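Local coordinates for protein Asp/Glu-specific dipeptidyl-peptidase (Flavobacterium psychrophilum, PDB 5JXF) that removes dipeptides from the N-terminus of oligopeptides as a serine peptidase of family S46, cutting strictly after aspartate or glutamate, at residues A297-Q300 with I301-T305; Y564-A567 with Q568-Y572. One frame throughout, in Å; residues are numbered along the deposited sequence.

Contact 1: A297-Q300 with I301-T305; sequences AVAQ and IVNET
The side-chain amide of Asn303 turns one face to Ala299: its ND2 stands 3.1 Å from Ala299 O and 3.7 Å from Ala299 CB, the oxygen over that face, the methyl on the same side but out beyond the ND2 end. With the carbonyl oxygen above the amide instead of ahead of an N-H, the close approach is packing and not a hydrogen bond; Ala299 O is taken by the backbone N of Asn303. One face of the Gln300 amide meets the methyl of Thr305, Thr305 CG2 lying 4.1 Å from Gln300 CD, and the two side chains cross at about a right angle. The Glu304 carboxylate comes alongside the Gln300 stem, Glu304 OE2 4.1 Å from Gln300 CG, and has a weak bond to Thr399.

Three donors grip Gln300 O. Thr305 N approaches Gln300 O almost head-on at 2.9 Å, while Glu304 N, 3.1 Å from the same oxygen, and Thr305 OG1 stand above opposite faces of the carbonyl. Thr305 OG1 gets there because chi1 of 57° sets it between its own backbone N and carbonyl carbon.

The apolar side points elsewhere: Ile301 runs CG1 to within 3.2 Å of Ala297 O, and Val298 and Val302 meet loosely before packing on helices 360-375 and 328-357. Tyr395 and Ala402 of helix 386-415 back Gln300. Glu304 departs from helical values, with phi -140°, where the bond from Thr305 N five residues back to Gln300 O marks a pi-type turn within the long alpha-helix 295-325.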
ATOM      1  N   ALA A 297      -5.359  30.840   5.455  1.00 77.64           N
ATOM      2  CA  ALA A 297      -6.116  29.887   6.254  1.00 74.87           C
ATOM      3  C   ALA A 297      -5.600  28.485   5.997  1.00 71.02           C
ATOM      4  O   ALA A 297      -5.399  27.702   6.924  1.00 74.87           O
ATOM      5  CB  ALA A 297      -7.606  29.978   5.936  1.00 73.55           C
ATOM      6  N   VAL A 298      -5.399  28.173   4.723  1.00 70.79           N
ATOM      7  CA  VAL A 298      -4.867  26.885   4.320  1.00 71.06           C
ATOM      8  C   VAL A 298      -3.473  26.675   4.929  1.00 64.17           C
ATOM      9  O   VAL A 298      -3.175  25.596   5.447  1.00 60.40           O
ATOM     10  CB  VAL A 298      -4.809  26.772   2.776  1.00 74.53           C
ATOM     11  CG1 VAL A 298      -4.450  25.360   2.342  1.00 68.87           C
ATOM     12  CG2 VAL A 298      -6.147  27.182   2.173  1.00 69.81           C
ATOM     13  N   ALA A 299      -2.639  27.713   4.898  1.00 68.14           N
ATOM     14  CA  ALA A 299      -1.280  27.606   5.426  1.00 72.13           C
ATOM     15  C   ALA A 299      -1.291  27.320   6.923  1.00 74.88           C
ATOM     16  O   ALA A 299      -0.476  26.544   7.410  1.00 81.35           O
ATOM     17  CB  ALA A 299      -0.475  28.872   5.128  1.00 66.75           C
ATOM     18  N   GLN A 300      -2.226  27.924   7.648  1.00 72.20           N
ATOM     19  CA  GLN A 300      -2.326  27.688   9.085  1.00 71.87           C
ATOM     20  C   GLN A 300      -2.748  26.249   9.375  1.00 75.30           C
ATOM     21  O   GLN A 300      -2.293  25.629  10.341  1.00 78.35           O
ATOM     22  CB  GLN A 300      -3.316  28.663   9.725  1.00 72.84           C
ATOM     23  CG  GLN A 300      -3.399  28.535  11.240  1.00 80.54           C
ATOM     24  CD  GLN A 300      -4.550  29.327  11.839  1.00 87.84           C
ATOM     25  OE1 GLN A 300      -5.545  29.595  11.176  1.00 88.32           O
ATOM     26  NE2 GLN A 300      -4.401  29.726  13.098  1.00 91.53           N
ATOM     27  N   ILE A 301      -3.635  25.726   8.541  1.00 72.99           N
ATOM     28  CA  ILE A 301      -4.095  24.361   8.696  1.00 71.65           C
ATOM     29  C   ILE A 301      -2.915  23.431   8.504  1.00 68.44           C
ATOM     30  O   ILE A 301      -2.574  22.616   9.365  1.00 65.33           O
ATOM     31  CB  ILE A 301      -5.203  24.004   7.678  1.00 70.11           C
ATOM     32  CG1 ILE A 301      -6.454  24.849   7.916  1.00 65.79           C
ATOM     33  CG2 ILE A 301      -5.508  22.514   7.727  1.00 66.81           C
ATOM     34  CD1 ILE A 301      -7.447  24.813   6.760  1.00 61.65           C
ATOM     35  N   VAL A 302      -2.292  23.570   7.349  1.00 66.17           N
ATOM     36  CA  VAL A 302      -1.226  22.676   6.952  1.00 72.69           C
ATOM     37  C   VAL A 302      -0.000  22.813   7.861  1.00 82.55           C
ATOM     38  O   VAL A 302       0.545  21.812   8.335  1.00 88.90           O
ATOM     39  CB  VAL A 302      -0.835  22.945   5.496  1.00 71.10           C
ATOM     40  CG1 VAL A 302       0.480  22.292   5.171  1.00 77.38           C
ATOM     41  CG2 VAL A 302      -1.929  22.452   4.569  1.00 62.35           C
ATOM     42  N   ASN A 303       0.405  24.052   8.122  1.00 78.25           N
ATOM     43  CA  ASN A 303       1.655  24.303   8.828  1.00 79.03           C
ATOM     44  C   ASN A 303       1.593  24.184  10.351  1.00 80.38           C
ATOM     45  O   ASN A 303       2.595  23.843  10.968  1.00 87.38           O
ATOM     46  CB  ASN A 303       2.201  25.691   8.470  1.00 76.77           C
ATOM     47  CG  ASN A 303       2.612  25.805   7.010  1.00 80.13           C
ATOM     48  OD1 ASN A 303       3.128  24.853   6.416  1.00 76.79           O
ATOM     49  ND2 ASN A 303       2.418  26.989   6.437  1.00 83.26           N
ATOM     50  N   GLU A 304       0.456  24.455  10.983  1.00 68.47           N
ATOM     51  CA  GLU A 304       0.503  24.452  12.444  1.00 75.22           C
ATOM     52  C   GLU A 304      -0.670  23.852  13.214  1.00 71.20           C
ATOM     53  O   GLU A 304      -0.435  23.175  14.214  1.00 77.90           O
ATOM     54  CB  GLU A 304       0.751  25.878  12.934  1.00 89.00           C
ATOM     55  CG  GLU A 304       0.179  26.958  12.041  1.00 93.74           C
ATOM     56  CD  GLU A 304       1.055  28.193  12.020  1.00102.48           C
ATOM     57  OE1 GLU A 304       2.200  28.113  12.528  1.00107.09           O
ATOM     58  OE2 GLU A 304       0.598  29.236  11.499  1.00103.95           O
ATOM     59  N   THR A 305      -1.912  24.058  12.785  1.00 63.41           N
ATOM     60  CA  THR A 305      -3.018  23.465  13.535  1.00 64.73           C
ATOM     61  C   THR A 305      -3.054  21.937  13.374  1.00 69.23           C
ATOM     62  O   THR A 305      -3.079  21.209  14.367  1.00 72.68           O
ATOM     63  CB  THR A 305      -4.389  24.057  13.127  1.00 71.88           C
ATOM     64  OG1 THR A 305      -4.593  23.887  11.722  1.00 84.78           O
ATOM     65  CG2 THR A 305      -4.456  25.546  13.469  1.00 73.60           C
TER

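Contact 2: Y564-A567 with Q568-Y572; sequences YMKA and QLELY
Gln568 lays its amide nitrogen over the ring of Tyr564, an i to i+4 amide-aromatic contact on one face of helix 547-571. NE2 sits 3.2 Å above the ring plane of Tyr564, over its centre, and the amide is tilted 46° to the ring, a geometry consistent with an N-H pointing into the pi cloud. The Gln568 chain reaches that spot fully extended, after chi1 of -67° has set CG beside its backbone N and within 3.4 Å of Tyr564 O. NE2 also donates a weak hydrogen bond to Tyr292 O, and Phe371 meets the Tyr564 ring edge-to-face. A leucine in place of Tyr564 would probably leave NE2 without its aromatic face, held only by the weak bond to Tyr292 among the contacts described, besides taking away the ring that Phe371 packs on.

Ala567, also buried, rests on Phe371 and Tyr384, and Ala567 O accepts from Leu571 N at 3.1 Å. On the solvent side Lys566 and Glu570 form a salt bridge one turn apart: the lysine chain runs extended until chi4, where it bends to bring Lys566 NZ to 3.0 Å from Glu570 OE2. The other carboxylate oxygen, Glu570 OE1, is hydrogen-bonded to the hydroxyl of Tyr384, so both are engaged. The backbone N of Glu570 forks, bonding Lys566 O at 3.1 Å with an N-H...O angle of 137° and, more weakly, Ala567 O.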
ATOM      1  N   TYR A 564     -15.577  38.340   2.448  1.00 75.96           N
ATOM      2  CA  TYR A 564     -14.835  37.639   1.412  1.00 76.73           C
ATOM      3  C   TYR A 564     -15.779  36.722   0.633  1.00 79.10           C
ATOM      4  O   TYR A 564     -15.690  36.625  -0.594  1.00 80.94           O
ATOM      5  CB  TYR A 564     -13.684  36.841   2.034  1.00 78.97           C
ATOM      6  CG  TYR A 564     -12.685  36.281   1.044  1.00 81.17           C
ATOM      7  CD1 TYR A 564     -12.506  36.858  -0.208  1.00 82.23           C
ATOM      8  CD2 TYR A 564     -11.932  35.160   1.363  1.00 82.14           C
ATOM      9  CE1 TYR A 564     -11.596  36.337  -1.109  1.00 84.42           C
ATOM     10  CE2 TYR A 564     -11.024  34.628   0.474  1.00 81.58           C
ATOM     11  CZ  TYR A 564     -10.858  35.214  -0.761  1.00 85.26           C
ATOM     12  OH  TYR A 564      -9.946  34.673  -1.640  1.00 84.10           O
ATOM     13  N   MET A 565     -16.691  36.069   1.353  1.00 72.87           N
ATOM     14  CA  MET A 565     -17.678  35.175   0.747  1.00 71.94           C
ATOM     15  C   MET A 565     -18.598  35.944  -0.200  1.00 68.96           C
ATOM     16  O   MET A 565     -18.778  35.561  -1.358  1.00 71.53           O
ATOM     17  CB  MET A 565     -18.500  34.475   1.834  1.00 74.25           C
ATOM     18  CG  MET A 565     -19.375  33.314   1.351  1.00 67.14           C
ATOM     19  SD  MET A 565     -18.410  31.951   0.657  1.00 77.53           S
ATOM     20  CE  MET A 565     -18.912  32.026  -1.061  1.00 55.77           C
ATOM     21  N   LYS A 566     -19.163  37.038   0.304  1.00 68.15           N
ATOM     22  CA  LYS A 566     -20.037  37.905  -0.489  1.00 76.98           C
ATOM     23  C   LYS A 566     -19.327  38.447  -1.724  1.00 81.07           C
ATOM     24  O   LYS A 566     -19.922  38.561  -2.797  1.00 80.60           O
ATOM     25  CB  LYS A 566     -20.553  39.061   0.372  1.00 79.03           C
ATOM     26  CG  LYS A 566     -21.403  40.093  -0.362  1.00 85.85           C
ATOM     27  CD  LYS A 566     -21.852  41.195   0.598  1.00 89.59           C
ATOM     28  CE  LYS A 566     -22.339  42.434  -0.132  1.00 87.90           C
ATOM     29  NZ  LYS A 566     -23.520  42.157  -0.992  1.00 87.83           N
ATOM     30  N   ALA A 567     -18.051  38.775  -1.565  1.00 84.98           N
ATOM     31  CA  ALA A 567     -17.258  39.308  -2.663  1.00 90.40           C
ATOM     32  C   ALA A 567     -17.180  38.304  -3.799  1.00 91.95           C
ATOM     33  O   ALA A 567     -17.382  38.649  -4.964  1.00 97.17           O
ATOM     34  CB  ALA A 567     -15.864  39.674  -2.187  1.00 89.08           C
ATOM     35  N   GLN A 568     -16.892  37.056  -3.450  1.00 89.20           N
ATOM     36  CA  GLN A 568     -16.748  36.004  -4.446  1.00 86.44           C
ATOM     37  C   GLN A 568     -18.089  35.714  -5.113  1.00 81.99           C
ATOM     38  O   GLN A 568     -18.145  35.416  -6.306  1.00 84.03           O
ATOM     39  CB  GLN A 568     -16.159  34.741  -3.809  1.00 79.96           C
ATOM     40  CG  GLN A 568     -14.712  34.916  -3.354  1.00 79.25           C
ATOM     41  CD  GLN A 568     -14.121  33.655  -2.747  1.00 76.80           C
ATOM     42  OE1 GLN A 568     -14.025  32.608  -3.400  1.00 72.23           O
ATOM     43  NE2 GLN A 568     -13.713  33.753  -1.486  1.00 76.73           N
ATOM     44  N   LEU A 569     -19.166  35.826  -4.346  1.00 79.64           N
ATOM     45  CA  LEU A 569     -20.505  35.644  -4.889  1.00 77.82           C
ATOM     46  C   LEU A 569     -20.825  36.702  -5.949  1.00 85.38           C
ATOM     47  O   LEU A 569     -21.524  36.419  -6.924  1.00 89.48           O
ATOM     48  CB  LEU A 569     -21.538  35.682  -3.767  1.00 72.75           C
ATOM     49  CG  LEU A 569     -21.758  34.353  -3.039  1.00 75.12           C
ATOM     50  CD1 LEU A 569     -22.440  34.552  -1.694  1.00 69.47           C
ATOM     51  CD2 LEU A 569     -22.577  33.418  -3.905  1.00 75.60           C
ATOM     52  N   GLU A 570     -20.300  37.912  -5.765  1.00 84.40           N
ATOM     53  CA  GLU A 570     -20.586  39.011  -6.683  1.00 89.27           C
ATOM     54  C   GLU A 570     -19.772  38.926  -7.968  1.00 89.71           C
ATOM     55  O   GLU A 570     -20.318  38.988  -9.068  1.00 92.77           O
ATOM     56  CB  GLU A 570     -20.323  40.362  -6.013  1.00 89.87           C
ATOM     57  CG  GLU A 570     -21.223  40.670  -4.830  1.00 91.35           C
ATOM     58  CD  GLU A 570     -21.001  42.073  -4.281  1.00 97.45           C
ATOM     59  OE1 GLU A 570     -20.042  42.750  -4.716  1.00 96.82           O
ATOM     60  OE2 GLU A 570     -21.780  42.495  -3.399  1.00 97.70           O
ATOM     61  N   LEU A 571     -18.462  38.784  -7.816  1.00 86.19           N
ATOM     62  CA  LEU A 571     -17.544  38.895  -8.941  1.00 91.76           C
ATOM     63  C   LEU A 571     -17.422  37.604  -9.754  1.00 95.59           C
ATOM     64  O   LEU A 571     -16.639  37.535 -10.702  1.00100.49           O
ATOM     65  CB  LEU A 571     -16.167  39.320  -8.432  1.00 92.93           C
ATOM     66  CG  LEU A 571     -16.176  40.546  -7.519  1.00 95.24           C
ATOM     67  CD1 LEU A 571     -14.785  40.817  -6.971  1.00 99.74           C
ATOM     68  CD2 LEU A 571     -16.699  41.750  -8.276  1.00 97.91           C
ATOM     69  N   TYR A 572     -18.184  36.584  -9.372  1.00 90.06           N
ATOM     70  CA  TYR A 572     -18.190  35.306 -10.077  1.00 87.94           C
ATOM     71  C   TYR A 572     -19.597  34.698 -10.007  1.00 88.79           C
ATOM     72  O   TYR A 572     -19.827  33.735  -9.278  1.00 92.45           O
ATOM     73  CB  TYR A 572     -17.151  34.348  -9.476  1.00 85.72           C
ATOM     74  CG  TYR A 572     -15.742  34.912  -9.377  1.00 86.86           C
ATOM     75  CD1 TYR A 572     -14.847  34.796 -10.435  1.00 88.08           C
ATOM     76  CD2 TYR A 572     -15.304  35.548  -8.220  1.00 87.41           C
ATOM     77  CE1 TYR A 572     -13.557  35.307 -10.348  1.00 93.44           C
ATOM     78  CE2 TYR A 572     -14.016  36.064  -8.123  1.00 92.00           C
ATOM     79  CZ  TYR A 572     -13.148  35.942  -9.190  1.00 93.96           C
ATOM     80  OH  TYR A 572     -11.870  36.450  -9.102  1.00 94.38           O
TER

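Overall arrangement
Contacts 1 and 2 lie on different helices, 295-325 and 547-571, with centres 23 Å apart and nearest atoms about 8 Å apart, so they do not touch. Helix 360-375 joins them: its Ile361 and Lys364 meet contact 1, while Phe367 and Phe371 meet contact 2. Tyr292, just ahead of helix 295-325, makes a second link by touching Met565 and Gln568. Contact 1 is the one nearer the substrate pocket: the Ile301 side chain is about 12 Å from that of Arg680, which lines the pocket of the bound aspartate and, by similarity, sets the acidic P1 preference. Contact 2 lies away from these sites.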